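Local coordinates for protein sortase (Actinomyces oris, PDB 5UTT) that probably acts as a class E sortase, a cysteine transpeptidase of the kind that joins surface proteins to the bacterial cell wall, at residues A[47-52]-A[63-68]; A[73-78]-A[143-148]; A[118-123]-A[162-167]; A[43-48]-A[87-92]; A[30-35]-A[101-106]. All coordinates share one frame; numbering follows the deposited sequence.

Contact 1. Residues A[47-52]-A[63-68]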
# COMPACT_ATOMS: atom_id res chain seq x y z
N ILE A 47 5.36 -3.18 -6.22
CA ILE A 47 5.04 -3.98 -5.09
C ILE A 47 5.40 -5.43 -5.34
O ILE A 47 4.92 -6.05 -6.31
CB ILE A 47 3.52 -3.91 -4.76
CG1 ILE A 47 3.07 -2.44 -4.59
CG2 ILE A 47 3.27 -4.68 -3.47
CD1 ILE A 47 1.53 -2.28 -4.58
N MET A 48 6.20 -5.99 -4.44
CA MET A 48 6.65 -7.39 -4.56
C MET A 48 6.29 -8.22 -3.35
O MET A 48 6.15 -7.68 -2.26
CB MET A 48 8.17 -7.46 -4.84
CG MET A 48 8.54 -6.88 -6.17
SD MET A 48 10.34 -6.68 -6.21
CE MET A 48 10.50 -5.60 -7.62
N GLU A 49 6.16 -9.53 -3.52
CA GLU A 49 5.93 -10.42 -2.39
C GLU A 49 7.14 -10.46 -1.46
O GLU A 49 8.28 -10.62 -1.92
CB GLU A 49 5.55 -11.81 -2.90
CG GLU A 49 5.25 -12.84 -1.82
CD GLU A 49 3.92 -12.63 -1.11
OE1 GLU A 49 3.20 -11.63 -1.40
OE2 GLU A 49 3.63 -13.45 -0.23
N GLY A 50 6.92 -10.30 -0.17
CA GLY A 50 8.02 -10.43 0.82
C GLY A 50 8.59 -9.13 1.29
O GLY A 50 8.47 -8.08 0.60
N THR A 51 9.17 -9.14 2.48
CA THR A 51 9.57 -7.89 3.13
C THR A 51 11.02 -7.88 3.53
O THR A 51 11.42 -7.01 4.29
CB THR A 51 8.78 -7.58 4.39
OG1 THR A 51 8.92 -8.66 5.35
CG2 THR A 51 7.31 -7.31 4.02
N GLY A 52 11.78 -8.81 3.00
CA GLY A 52 13.23 -8.76 3.16
C GLY A 52 13.86 -7.56 2.50
O GLY A 52 13.28 -6.92 1.61
N HIS A 63 5.05 -6.99 0.23
CA HIS A 63 3.86 -7.52 0.86
C HIS A 63 4.22 -8.46 2.01
O HIS A 63 4.92 -9.44 1.82
CB HIS A 63 3.02 -8.26 -0.16
CG HIS A 63 1.76 -8.88 0.38
ND1 HIS A 63 1.44 -10.19 0.10
CD2 HIS A 63 0.75 -8.40 1.14
CE1 HIS A 63 0.28 -10.49 0.67
NE2 HIS A 63 -0.16 -9.42 1.29
N TYR A 64 3.68 -8.16 3.19
CA TYR A 64 3.75 -9.08 4.33
C TYR A 64 3.10 -10.41 3.94
O TYR A 64 1.91 -10.47 3.58
CB TYR A 64 3.08 -8.47 5.57
CG TYR A 64 3.80 -7.28 6.23
CD1 TYR A 64 3.63 -5.97 5.77
CD2 TYR A 64 4.61 -7.49 7.32
CE1 TYR A 64 4.27 -4.91 6.39
CE2 TYR A 64 5.27 -6.44 7.95
CZ TYR A 64 5.11 -5.16 7.48
OH TYR A 64 5.74 -4.09 8.09
N THR A 65 3.85 -11.49 4.00
CA THR A 65 3.44 -12.70 3.32
C THR A 65 2.28 -13.38 4.01
O THR A 65 1.56 -14.12 3.38
CB THR A 65 4.64 -13.64 3.11
OG1 THR A 65 5.16 -13.99 4.40
CG2 THR A 65 5.72 -12.94 2.24
N ASN A 66 2.06 -13.08 5.29
CA ASN A 66 0.96 -13.72 6.04
C ASN A 66 -0.29 -12.86 6.12
O ASN A 66 -1.27 -13.22 6.82
CB ASN A 66 1.45 -14.19 7.43
CG ASN A 66 2.39 -15.41 7.33
OD1 ASN A 66 2.35 -16.18 6.37
ND2 ASN A 66 3.25 -15.57 8.33
N THR A 67 -0.27 -11.74 5.43
CA THR A 67 -1.46 -10.92 5.26
C THR A 67 -2.20 -11.29 3.98
O THR A 67 -1.77 -12.16 3.22
CB THR A 67 -1.15 -9.40 5.32
OG1 THR A 67 -0.42 -8.97 4.16
CG2 THR A 67 -0.43 -9.05 6.62
N GLN A 68 -3.38 -10.70 3.78
CA GLN A 68 -4.25 -11.10 2.69
C GLN A 68 -3.76 -10.59 1.33
O GLN A 68 -2.88 -9.70 1.23
CB GLN A 68 -5.71 -10.69 2.96
CG GLN A 68 -6.36 -11.55 4.00
CD GLN A 68 -5.74 -11.40 5.35
OE1 GLN A 68 -5.76 -10.32 5.95
NE2 GLN A 68 -5.21 -12.48 5.87
O HOH W 1 1.30 -13.76 0.55

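Contact 2. Residues A[73-78]-A[143-148]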
# COMPACT_ATOMS: atom_id res chain seq x y z
N VAL A 73 -10.89 -9.95 0.91
CA VAL A 73 -11.38 -9.49 2.16
C VAL A 73 -10.34 -9.68 3.30
O VAL A 73 -9.87 -10.80 3.62
CB VAL A 73 -12.74 -10.16 2.53
CG1 VAL A 73 -13.07 -9.86 3.96
CG2 VAL A 73 -13.84 -9.69 1.59
N GLY A 74 -10.02 -8.57 3.95
CA GLY A 74 -8.97 -8.53 5.00
C GLY A 74 -8.04 -7.37 4.80
O GLY A 74 -8.49 -6.26 4.49
N ASN A 75 -6.73 -7.61 4.92
CA ASN A 75 -5.78 -6.49 4.93
C ASN A 75 -4.55 -6.81 4.14
O ASN A 75 -3.86 -7.74 4.50
CB ASN A 75 -5.40 -6.20 6.38
CG ASN A 75 -4.64 -4.89 6.55
OD1 ASN A 75 -4.44 -4.13 5.59
ND2 ASN A 75 -4.25 -4.61 7.77
N PHE A 76 -4.36 -6.11 3.03
CA PHE A 76 -3.17 -6.28 2.15
C PHE A 76 -2.12 -5.30 2.68
O PHE A 76 -2.21 -4.09 2.43
CB PHE A 76 -3.55 -6.00 0.71
CG PHE A 76 -2.38 -6.04 -0.26
CD1 PHE A 76 -1.89 -7.25 -0.70
CD2 PHE A 76 -1.84 -4.86 -0.78
CE1 PHE A 76 -0.82 -7.31 -1.60
CE2 PHE A 76 -0.77 -4.91 -1.69
CZ PHE A 76 -0.27 -6.12 -2.09
N ALA A 77 -1.11 -5.78 3.37
CA ALA A 77 -0.24 -4.87 4.06
C ALA A 77 1.10 -4.86 3.35
O ALA A 77 1.61 -5.93 2.91
CB ALA A 77 -0.07 -5.27 5.50
N ILE A 78 1.64 -3.68 3.19
CA ILE A 78 2.95 -3.53 2.51
C ILE A 78 3.89 -2.64 3.29
O ILE A 78 3.53 -1.63 3.88
CB ILE A 78 2.77 -3.03 1.05
CG1 ILE A 78 2.07 -1.68 1.03
CG2 ILE A 78 2.07 -4.07 0.16
CD1 ILE A 78 2.01 -1.07 -0.35
N TYR A 143 -8.89 -3.73 3.01
CA TYR A 143 -7.97 -2.64 3.33
C TYR A 143 -6.64 -2.84 2.65
O TYR A 143 -6.27 -3.97 2.27
CB TYR A 143 -7.68 -2.55 4.83
CG TYR A 143 -8.73 -1.85 5.63
CD1 TYR A 143 -8.63 -0.50 5.89
CD2 TYR A 143 -9.86 -2.52 6.06
CE1 TYR A 143 -9.60 0.17 6.61
CE2 TYR A 143 -10.83 -1.88 6.79
CZ TYR A 143 -10.70 -0.52 7.04
OH TYR A 143 -11.63 0.18 7.75
N ILE A 144 -5.93 -1.72 2.54
CA ILE A 144 -4.45 -1.73 2.29
C ILE A 144 -3.83 -1.06 3.51
O ILE A 144 -4.43 -0.16 4.09
CB ILE A 144 -4.04 -1.08 0.94
CG1 ILE A 144 -2.53 -1.35 0.60
CG2 ILE A 144 -4.23 0.43 0.91
CD1 ILE A 144 -2.07 -0.91 -0.76
N THR A 145 -2.62 -1.48 3.87
CA THR A 145 -1.92 -0.89 4.97
C THR A 145 -0.51 -0.62 4.47
O THR A 145 0.10 -1.52 3.92
CB THR A 145 -1.87 -1.80 6.20
OG1 THR A 145 -3.22 -1.99 6.71
CG2 THR A 145 -1.09 -1.16 7.32
N LEU A 146 -0.06 0.60 4.66
CA LEU A 146 1.35 0.96 4.36
C LEU A 146 2.08 1.17 5.65
O LEU A 146 1.60 1.98 6.49
CB LEU A 146 1.43 2.24 3.52
CG LEU A 146 1.41 2.15 1.98
CD1 LEU A 146 0.20 1.45 1.48
CD2 LEU A 146 1.52 3.53 1.34
N THR A 147 3.30 0.61 5.75
CA THR A 147 4.12 0.72 6.94
C THR A 147 5.51 1.21 6.59
O THR A 147 6.06 0.82 5.57
CB THR A 147 4.24 -0.61 7.78
OG1 THR A 147 5.15 -1.57 7.21
CG2 THR A 147 2.88 -1.34 7.86
N THR A 148 6.05 2.01 7.47
CA THR A 148 7.44 2.45 7.34
C THR A 148 7.95 2.93 8.71
O THR A 148 7.21 3.01 9.67
CB THR A 148 7.55 3.56 6.26
OG1 THR A 148 8.95 3.79 5.97
CG2 THR A 148 6.97 4.81 6.74

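Contact 3. Residues A[118-123]-A[162-167]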
# COMPACT_ATOMS: atom_id res chain seq x y z
N GLU A 118 -1.53 5.71 12.14
CA GLU A 118 -1.12 5.35 13.48
C GLU A 118 0.38 5.50 13.58
O GLU A 118 1.06 5.24 12.63
CB GLU A 118 -1.47 3.91 13.75
CG GLU A 118 -2.97 3.69 13.79
CD GLU A 118 -3.38 2.33 13.38
OE1 GLU A 118 -2.54 1.53 12.92
OE2 GLU A 118 -4.61 2.08 13.52
N LEU A 119 0.85 5.91 14.76
CA LEU A 119 2.25 5.74 15.15
C LEU A 119 2.33 4.68 16.26
O LEU A 119 1.72 4.87 17.33
CB LEU A 119 2.84 7.04 15.70
CG LEU A 119 3.52 7.91 14.65
CD1 LEU A 119 4.01 9.21 15.27
CD2 LEU A 119 4.67 7.16 13.98
N VAL A 120 3.05 3.61 15.99
CA VAL A 120 3.15 2.42 16.87
C VAL A 120 4.56 1.92 17.07
O VAL A 120 5.45 2.21 16.26
CB VAL A 120 2.27 1.24 16.40
CG1 VAL A 120 0.81 1.65 16.45
CG2 VAL A 120 2.63 0.77 15.01
N LYS A 121 4.74 1.11 18.11
CA LYS A 121 5.96 0.30 18.24
C LYS A 121 5.92 -0.87 17.25
O LYS A 121 4.84 -1.39 16.90
CB LYS A 121 6.12 -0.21 19.68
CG LYS A 121 6.47 0.87 20.67
CD LYS A 121 6.24 0.39 22.10
CE LYS A 121 4.77 0.44 22.50
NZ LYS A 121 4.30 -0.81 23.14
N PRO A 122 7.09 -1.32 16.76
CA PRO A 122 7.07 -2.34 15.72
C PRO A 122 6.53 -3.70 16.16
O PRO A 122 6.40 -4.57 15.33
CB PRO A 122 8.55 -2.46 15.27
CG PRO A 122 9.31 -1.73 16.33
CD PRO A 122 8.43 -0.73 16.94
N GLU A 123 6.30 -3.90 17.45
CA GLU A 123 5.79 -5.18 17.95
C GLU A 123 4.26 -5.15 17.93
O GLU A 123 3.60 -6.19 18.12
CB GLU A 123 6.29 -5.43 19.36
CG GLU A 123 7.82 -5.57 19.47
CD GLU A 123 8.58 -4.29 19.54
OE1 GLU A 123 7.97 -3.21 19.79
OE2 GLU A 123 9.82 -4.34 19.37
N ARG A 162 6.94 3.14 14.10
CA ARG A 162 6.50 2.84 12.74
C ARG A 162 5.28 3.69 12.39
O ARG A 162 4.28 3.68 13.12
CB ARG A 162 6.17 1.33 12.57
CG ARG A 162 7.29 0.38 12.96
CD ARG A 162 8.43 0.47 11.97
NE ARG A 162 9.46 -0.56 12.19
CZ ARG A 162 10.52 -0.35 12.94
NH1 ARG A 162 10.65 0.82 13.57
NH2 ARG A 162 11.44 -1.31 13.08
N TRP A 163 5.34 4.40 11.27
CA TRP A 163 4.20 5.15 10.75
C TRP A 163 3.36 4.22 9.87
O TRP A 163 3.82 3.64 8.89
CB TRP A 163 4.66 6.38 9.99
CG TRP A 163 3.56 7.33 9.66
CD1 TRP A 163 2.48 7.13 8.83
CD2 TRP A 163 3.49 8.68 10.08
NE1 TRP A 163 1.73 8.28 8.74
CE2 TRP A 163 2.33 9.24 9.52
CE3 TRP A 163 4.28 9.48 10.92
CZ2 TRP A 163 1.97 10.55 9.77
CZ3 TRP A 163 3.92 10.76 11.16
CH2 TRP A 163 2.78 11.29 10.58
N ILE A 164 2.07 4.12 10.22
CA ILE A 164 1.15 3.18 9.59
C ILE A 164 0.01 3.97 8.96
O ILE A 164 -0.57 4.82 9.60
CB ILE A 164 0.48 2.25 10.61
CG1 ILE A 164 1.51 1.64 11.56
CG2 ILE A 164 -0.36 1.17 9.90
CD1 ILE A 164 2.53 0.77 10.87
N VAL A 165 -0.29 3.70 7.69
CA VAL A 165 -1.48 4.28 7.03
C VAL A 165 -2.45 3.18 6.64
O VAL A 165 -2.09 2.25 5.95
CB VAL A 165 -1.12 5.14 5.80
CG1 VAL A 165 -2.37 5.65 5.04
CG2 VAL A 165 -0.30 6.32 6.23
N HIS A 166 -3.70 3.36 7.03
CA HIS A 166 -4.78 2.45 6.59
C HIS A 166 -5.70 3.10 5.54
O HIS A 166 -6.06 4.26 5.67
CB HIS A 166 -5.65 2.04 7.80
CG HIS A 166 -4.95 1.18 8.80
ND1 HIS A 166 -4.89 1.48 10.14
CD2 HIS A 166 -4.21 0.07 8.63
CE1 HIS A 166 -4.19 0.54 10.76
NE2 HIS A 166 -3.75 -0.31 9.86
N ALA A 167 -6.07 2.34 4.51
CA ALA A 167 -6.99 2.80 3.47
C ALA A 167 -8.01 1.69 3.17
O ALA A 167 -7.67 0.53 3.01
CB ALA A 167 -6.26 3.25 2.20

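Contact 4. Residues A[43-48]-A[87-92]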
# COMPACT_ATOMS: atom_id res chain seq x y z
N ASN A 43 6.81 7.91 -8.21
CA ASN A 43 5.40 7.51 -7.98
C ASN A 43 4.98 6.32 -8.86
O ASN A 43 3.86 6.27 -9.39
CB ASN A 43 4.48 8.71 -8.13
CG ASN A 43 3.21 8.58 -7.29
OD1 ASN A 43 3.15 7.77 -6.37
ND2 ASN A 43 2.24 9.43 -7.56
N ASN A 44 5.84 5.33 -8.94
CA ASN A 44 5.51 4.14 -9.69
C ASN A 44 6.19 2.95 -9.06
O ASN A 44 6.80 2.12 -9.73
CB ASN A 44 5.83 4.29 -11.19
CG ASN A 44 7.30 4.43 -11.47
OD1 ASN A 44 8.10 4.80 -10.63
ND2 ASN A 44 7.68 4.07 -12.69
N MET A 45 6.01 2.87 -7.75
CA MET A 45 6.75 1.98 -6.93
C MET A 45 6.29 0.57 -7.11
O MET A 45 5.08 0.27 -6.89
CB MET A 45 6.61 2.44 -5.48
CG MET A 45 7.48 1.72 -4.49
SD MET A 45 7.41 2.52 -2.88
CE MET A 45 8.68 1.66 -1.93
N PRO A 46 7.18 -0.34 -7.50
CA PRO A 46 6.73 -1.76 -7.62
C PRO A 46 6.39 -2.32 -6.25
O PRO A 46 6.99 -1.93 -5.25
CB PRO A 46 7.96 -2.49 -8.20
CG PRO A 46 8.91 -1.41 -8.54
CD PRO A 46 8.63 -0.22 -7.73
N ILE A 47 5.36 -3.18 -6.22
CA ILE A 47 5.04 -3.98 -5.09
C ILE A 47 5.40 -5.43 -5.34
O ILE A 47 4.92 -6.05 -6.31
CB ILE A 47 3.52 -3.91 -4.76
CG1 ILE A 47 3.07 -2.44 -4.59
CG2 ILE A 47 3.27 -4.68 -3.47
CD1 ILE A 47 1.53 -2.28 -4.58
N MET A 48 6.20 -5.99 -4.44
CA MET A 48 6.65 -7.39 -4.56
C MET A 48 6.29 -8.22 -3.35
O MET A 48 6.15 -7.68 -2.26
CB MET A 48 8.17 -7.46 -4.84
CG MET A 48 8.54 -6.88 -6.17
SD MET A 48 10.34 -6.68 -6.21
CE MET A 48 10.50 -5.60 -7.62
N ASN A 87 11.87 5.83 -5.44
CA ASN A 87 10.56 5.44 -4.85
C ASN A 87 10.78 5.06 -3.41
O ASN A 87 11.69 4.30 -3.10
CB ASN A 87 9.94 4.26 -5.58
CG ASN A 87 9.27 4.65 -6.88
OD1 ASN A 87 8.36 5.51 -6.90
ND2 ASN A 87 9.63 3.96 -7.96
N SER A 88 9.91 5.53 -2.53
CA SER A 88 10.02 5.28 -1.11
C SER A 88 8.72 5.70 -0.41
O SER A 88 7.90 6.35 -1.02
CB SER A 88 11.08 6.12 -0.50
OG SER A 88 10.68 7.49 -0.48
N PHE A 89 8.61 5.46 0.89
CA PHE A 89 7.44 5.96 1.68
C PHE A 89 7.85 7.24 2.45
O PHE A 89 7.39 7.56 3.56
CB PHE A 89 6.93 4.87 2.65
CG PHE A 89 6.21 3.69 2.00
CD1 PHE A 89 6.09 3.58 0.63
CD2 PHE A 89 5.65 2.70 2.79
CE1 PHE A 89 5.39 2.53 0.06
CE2 PHE A 89 4.97 1.65 2.22
CZ PHE A 89 4.86 1.54 0.87
N ARG A 90 8.82 7.98 1.89
CA ARG A 90 9.36 9.14 2.57
C ARG A 90 8.28 10.06 3.11
O ARG A 90 8.40 10.58 4.24
CB ARG A 90 10.21 9.94 1.61
CG ARG A 90 10.90 11.13 2.24
CD ARG A 90 11.63 11.89 1.16
NE ARG A 90 12.52 12.88 1.71
CZ ARG A 90 13.19 13.76 0.98
NH1 ARG A 90 13.06 13.78 -0.35
NH2 ARG A 90 13.99 14.63 1.58
N ARG A 91 7.26 10.31 2.30
CA ARG A 91 6.30 11.35 2.58
C ARG A 91 5.00 10.70 2.94
O ARG A 91 3.96 11.22 2.63
CB ARG A 91 6.20 12.39 1.46
CG ARG A 91 7.40 13.33 1.40
CD ARG A 91 7.25 14.47 2.39
NE ARG A 91 7.44 14.11 3.81
CZ ARG A 91 8.62 13.99 4.40
NH1 ARG A 91 9.78 14.19 3.73
NH2 ARG A 91 8.67 13.67 5.69
N ILE A 92 5.09 9.57 3.65
CA ILE A 92 3.90 8.91 4.20
C ILE A 92 3.06 9.87 5.05
O ILE A 92 1.84 9.68 5.19
CB ILE A 92 4.30 7.65 4.97
CG1 ILE A 92 3.08 6.73 5.20
CG2 ILE A 92 5.02 7.98 6.26
CD1 ILE A 92 3.43 5.32 5.61

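Contact 5. Residues A[30-35]-A[101-106]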
# COMPACT_ATOMS: atom_id res chain seq x y z
N GLY A 30 2.35 -5.68 -8.49
CA GLY A 30 1.74 -4.51 -9.12
C GLY A 30 2.60 -3.29 -8.89
O GLY A 30 3.79 -3.44 -8.54
N MET A 31 2.01 -2.12 -9.11
CA MET A 31 2.67 -0.83 -8.78
C MET A 31 1.83 0.01 -7.85
O MET A 31 0.55 -0.05 -7.89
CB MET A 31 3.00 -0.02 -10.04
CG MET A 31 4.28 -0.44 -10.72
SD MET A 31 4.43 0.47 -12.27
CE MET A 31 6.20 0.31 -12.49
N LEU A 32 2.51 0.69 -6.93
CA LEU A 32 1.84 1.59 -6.03
C LEU A 32 1.86 3.00 -6.60
O LEU A 32 2.92 3.53 -6.91
CB LEU A 32 2.50 1.61 -4.66
CG LEU A 32 1.89 2.45 -3.54
CD1 LEU A 32 0.51 1.93 -3.13
CD2 LEU A 32 2.85 2.49 -2.36
N VAL A 33 0.70 3.61 -6.67
CA VAL A 33 0.60 5.03 -7.09
C VAL A 33 -0.15 5.79 -6.00
O VAL A 33 -1.27 5.45 -5.61
CB VAL A 33 -0.10 5.17 -8.46
CG1 VAL A 33 -0.32 6.62 -8.78
CG2 VAL A 33 0.70 4.49 -9.57
N VAL A 34 0.48 6.85 -5.47
CA VAL A 34 -0.19 7.69 -4.48
C VAL A 34 -0.24 9.12 -5.05
O VAL A 34 0.81 9.78 -5.17
CB VAL A 34 0.54 7.64 -3.14
CG1 VAL A 34 -0.13 8.58 -2.13
CG2 VAL A 34 0.65 6.20 -2.62
N PRO A 35 -1.43 9.63 -5.38
CA PRO A 35 -1.48 10.96 -6.03
C PRO A 35 -0.83 12.12 -5.28
O PRO A 35 -0.26 13.03 -5.89
CB PRO A 35 -2.97 11.17 -6.19
CG PRO A 35 -3.50 9.79 -6.39
CD PRO A 35 -2.76 8.98 -5.38
N ILE A 101 -5.03 5.88 -2.25
CA ILE A 101 -3.88 4.97 -2.41
C ILE A 101 -4.27 3.98 -3.51
O ILE A 101 -5.30 3.27 -3.42
CB ILE A 101 -3.54 4.25 -1.10
CG1 ILE A 101 -3.11 5.28 -0.03
CG2 ILE A 101 -2.48 3.18 -1.27
CD1 ILE A 101 -2.77 4.64 1.28
N ILE A 102 -3.49 3.94 -4.57
CA ILE A 102 -3.92 3.25 -5.80
C ILE A 102 -2.92 2.17 -6.10
O ILE A 102 -1.68 2.45 -6.14
CB ILE A 102 -4.08 4.21 -7.00
CG1 ILE A 102 -5.09 5.32 -6.65
CG2 ILE A 102 -4.44 3.44 -8.28
CD1 ILE A 102 -5.24 6.39 -7.69
N VAL A 103 -3.43 0.93 -6.32
CA VAL A 103 -2.58 -0.13 -6.80
C VAL A 103 -2.93 -0.51 -8.23
O VAL A 103 -4.07 -0.78 -8.56
CB VAL A 103 -2.53 -1.37 -5.87
CG1 VAL A 103 -1.50 -2.36 -6.39
CG2 VAL A 103 -2.27 -0.92 -4.44
N SER A 104 -1.94 -0.52 -9.09
CA SER A 104 -2.18 -1.00 -10.45
C SER A 104 -1.63 -2.43 -10.60
O SER A 104 -0.46 -2.70 -10.31
CB SER A 104 -1.62 -0.04 -11.49
OG SER A 104 -0.21 -0.02 -11.51
N THR A 105 -2.46 -3.31 -11.14
CA THR A 105 -2.02 -4.65 -11.55
C THR A 105 -2.18 -4.76 -13.05
O THR A 105 -2.68 -3.83 -13.70
CB THR A 105 -2.82 -5.74 -10.82
OG1 THR A 105 -4.19 -5.72 -11.24
CG2 THR A 105 -2.69 -5.55 -9.31
N ALA A 106 -1.78 -5.89 -13.62
CA ALA A 106 -1.86 -6.07 -15.05
C ALA A 106 -3.29 -5.89 -15.61
O ALA A 106 -3.48 -5.42 -16.75
CB ALA A 106 -1.32 -7.42 -15.44

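Contact 1. Residues A[47-52]-A[63-68]
Glu49 and His63 hold the tight part of this contact. Their side chains run side by side and point the same way. His63 ND1 donates to Glu49 OE1 at 2.7 Å, with an N-H...O angle of 168°. OE1 lies in the imidazole plane and is met on its syn side, although the carboxylate is turned 51° from the ring. The backbones form one parallel bridge here. His63 N binds Met48 O at 2.8 Å, and Gly50 N binds His63 O at 2.9 Å. The strand pairing of 45-49 with 61-63 in the sortase sheet ends at this point. Phe76 of the next strand stacks on the His63 ring.

The other side is looser and lies nearer to solvent. Thr51 CG2 sits over the centre of the Tyr64 ring, 4.2 Å from its centroid, in a CH-pi contact. The Tyr64 hydroxyl is bonded to Thr147. Thr65 is exposed, and its CG2 is 3.3 Å from Glu49 OE2. A water donates to both Glu49 OE2 and Thr65 O.

His63 NE2 also donates to Gln68 O, at 2.7 Å. Donation from both ring nitrogens would be consistent with a protonated imidazole, which the nearby carboxylate would favour.

Contact 2. Residues A[73-78]-A[143-148]
Gly74 opens the pairing: its O accepts from Tyr143 N at 3.0 Å. Its backbone angles are ones that suit glycine. From here the two strands run parallel, with an angle of 27° between them.

Asn75 pairs with Tyr143, but its side chain reaches on to Thr145, two residues further and on the same face. Its CG is anti to the backbone N (chi1 -169°), beside the carbonyl carbon. OD1 accepts from Thr145 OG1 at 2.7 Å, in the carbonyl plane and on a lone pair. The two side chains cross at about a right angle. Asn75 ND2 is bonded to Ala129 O in a loop, which ties that loop to this face of the sheet.

Phe76 N takes Tyr143 O, and Phe76 O takes Thr145 N, both at 3.0 Å. The Phe76 ring points to the opposite face. Ile144 CG1 meets the ring edge in its plane, 3.8 Å from CD2.

Ala77 returns to the Asn75 face, where its CB lies 4.0 Å from Thr145 CB.

Ile78 N binds Thr145 O at 2.8 Å, and Ile78 O receives Thr147 N. Its side chain lies beside that of Leu146 and points the same way. The CD1 atoms of the two are 3.6 Å apart, and Ile144 CD1 also touches Ile78 CD1.

Phe76, Ile78, Ile144 and Leu146 thus fill the apolar interior. Two parallel strands side by side, with their Phe76 face turned to the core, fit the eight-stranded sortase beta-barrel, in which the second of this pair typically leads to the catalytic cysteine.

Contact 3. Residues A[118-123]-A[162-167]
Glu118 and Ile164 form the first hydrogen-bonded pair of an antiparallel strand pairing in the sortase sheet. Glu118 N donates to Ile164 O at 2.9 Å, and Ile164 N donates to Glu118 O at 2.8 Å. Val120 and Arg162 form the second such pair. Arg162 N reaches Val120 O at 2.8 Å, and Val120 N reaches Arg162 O at 3.1 Å. Leu119 and Trp163 lie between them as a non-hydrogen-bonded pair. The angle between the two strands is 146°, so they twist strongly against each other.

The side chains divide between two faces. On one, Val120 CG2 packs on Ile164 CG1 at 3.7 Å, and the two chains cross at about a right angle. Glu118 approaches the His166 ring on this same face, but the two are modelled too close and the approach is doubtful. On the other face, Leu119 CD2 touches Trp163 CE3 at 3.9 Å.

A second shell fixes several of these groups. His166 NE2 donates to Val127 O, which would help fix the turn of the imidazole. His117 stacks on the Trp163 ring, and His150 meets it edge-to-face. Thr145 and Thr147 of the neighbouring strand 142-150 back Ile164.

Past the end of strand 108-120, Pro122 turns over Arg162. The arginine chain bends at its second torsion, where CD is turned -70°. Its NH1 is bonded to Asn159 O. Pro122 CB sits over one face of the guanidinium, toward the rim, 3.7 Å from Arg162 CZ.

Contact 4. Residues A[43-48]-A[87-92]
Asn87 faces Asn44 and grips it with both ends of its amide. Asn87 OD1 accepts from Asn44 N at 3.2 Å. Asn87 ND2 donates to Asn44 OD1, also at 3.2 Å, with a nearly straight N-H...O angle of 171°. OD1 of Asn44 lies in the amide plane of Asn87. The ND2 donor, however, is tilted out of the Asn44 carbonyl plane, and the two amides are turned 52° apart.

Asn44 CG stands between its backbone N and carbonyl carbon (chi1 65°), the crowded position. Its CB bond starts away from the other segment, yet the amide turns back to Asn87.

Met45 takes an extended conformation, with CG anti to the backbone N and the rest of the chain straight. It slides past Asn87 in the opposite direction. Met45 CG is 3.7 Å from Asn87 CB. The sulfur then reaches the Phe89 ring in an oblique Met-aromatic contact, with SD 3.6 Å from CE1. The two side chains cross at about a right angle.

Ser88 lies between these two partners and points away. Its OG accepts from Arg90 N at 3.1 Å, an ST turn that shapes the loop. Phe89 continues inward to Leu32, Ile78 and Leu146. The loop after strand 74-79 is thereby joined to the start of strand 45-49.

The chemistry is split in two. The Asn87 amide satisfies Asn44 N and OD1 just before the strand, and thioether and ring join the apolar interior beyond.

Contact 5. Residues A[30-35]-A[101-106]
Met31 and Ser104 meet through flat peptide groups, and no aromatic ring takes part. Met31 N donates to Ser104 O and Ser104 N donates to Met31 O, each at 2.8 Å. Both donors lie in the plane of the carbonyl they meet. Beside this pair, Val103 CG1 comes within 3.4 Å of Met31 O. Ser104 OG lies 3.5 Å from Met31 CB.

Val33 and Ile102 form the next hydrogen-bonded pair. Val33 N reaches Ile102 O at 2.7 Å. Ile102 N returns to Val33 O at 2.9 Å.

The strands run antiparallel, with an angle of 158° between them. They are the first and last strands in the order of the sheet, and their pairing closes it on itself. This matches the closed beta-barrel of the sortase family.

Leu32 and Val103 turn to the interior face. Leu32 CD1 packs on Ile101 CG2 at 3.7 Å, and the two side chains cross obliquely. Val103 CG2 lies farther from the same CD1. Phe89, Leu146, Ile144 and Ile47 add to this core.

Met31, Val33, Ile102 and Ser104 are on the other face, where Trp109 touches both Ile102 and Ser104. After the strand, Pro35 bends across Ile102, and its CG meets Ile102 CD1 at 4.0 Å.

Overall arrangement
From the N terminus, strand 28-33 opens contact 5, which closes a long loop at 101-106. Contacts 4 and 1 both lie within that loop and start from strand 45-49. Contact 1 closes first, at 63-68, and contact 4 later, at 87-92. Contact 2 opens at 73-78 and closes only at 143-148, so it crosses contacts 4 and 5. Contact 3 opens at 118-123 and closes at 162-167, crossing contact 2. Contacts 1, 2 and 3 join neighbours around the sheet, and contact 5 joins its first and last strands. Contact 4 ties a loop to it. Leu32, Ile78, Phe89, Ile101, Ile144 and Leu146 link contacts 2, 4 and 5 in one core.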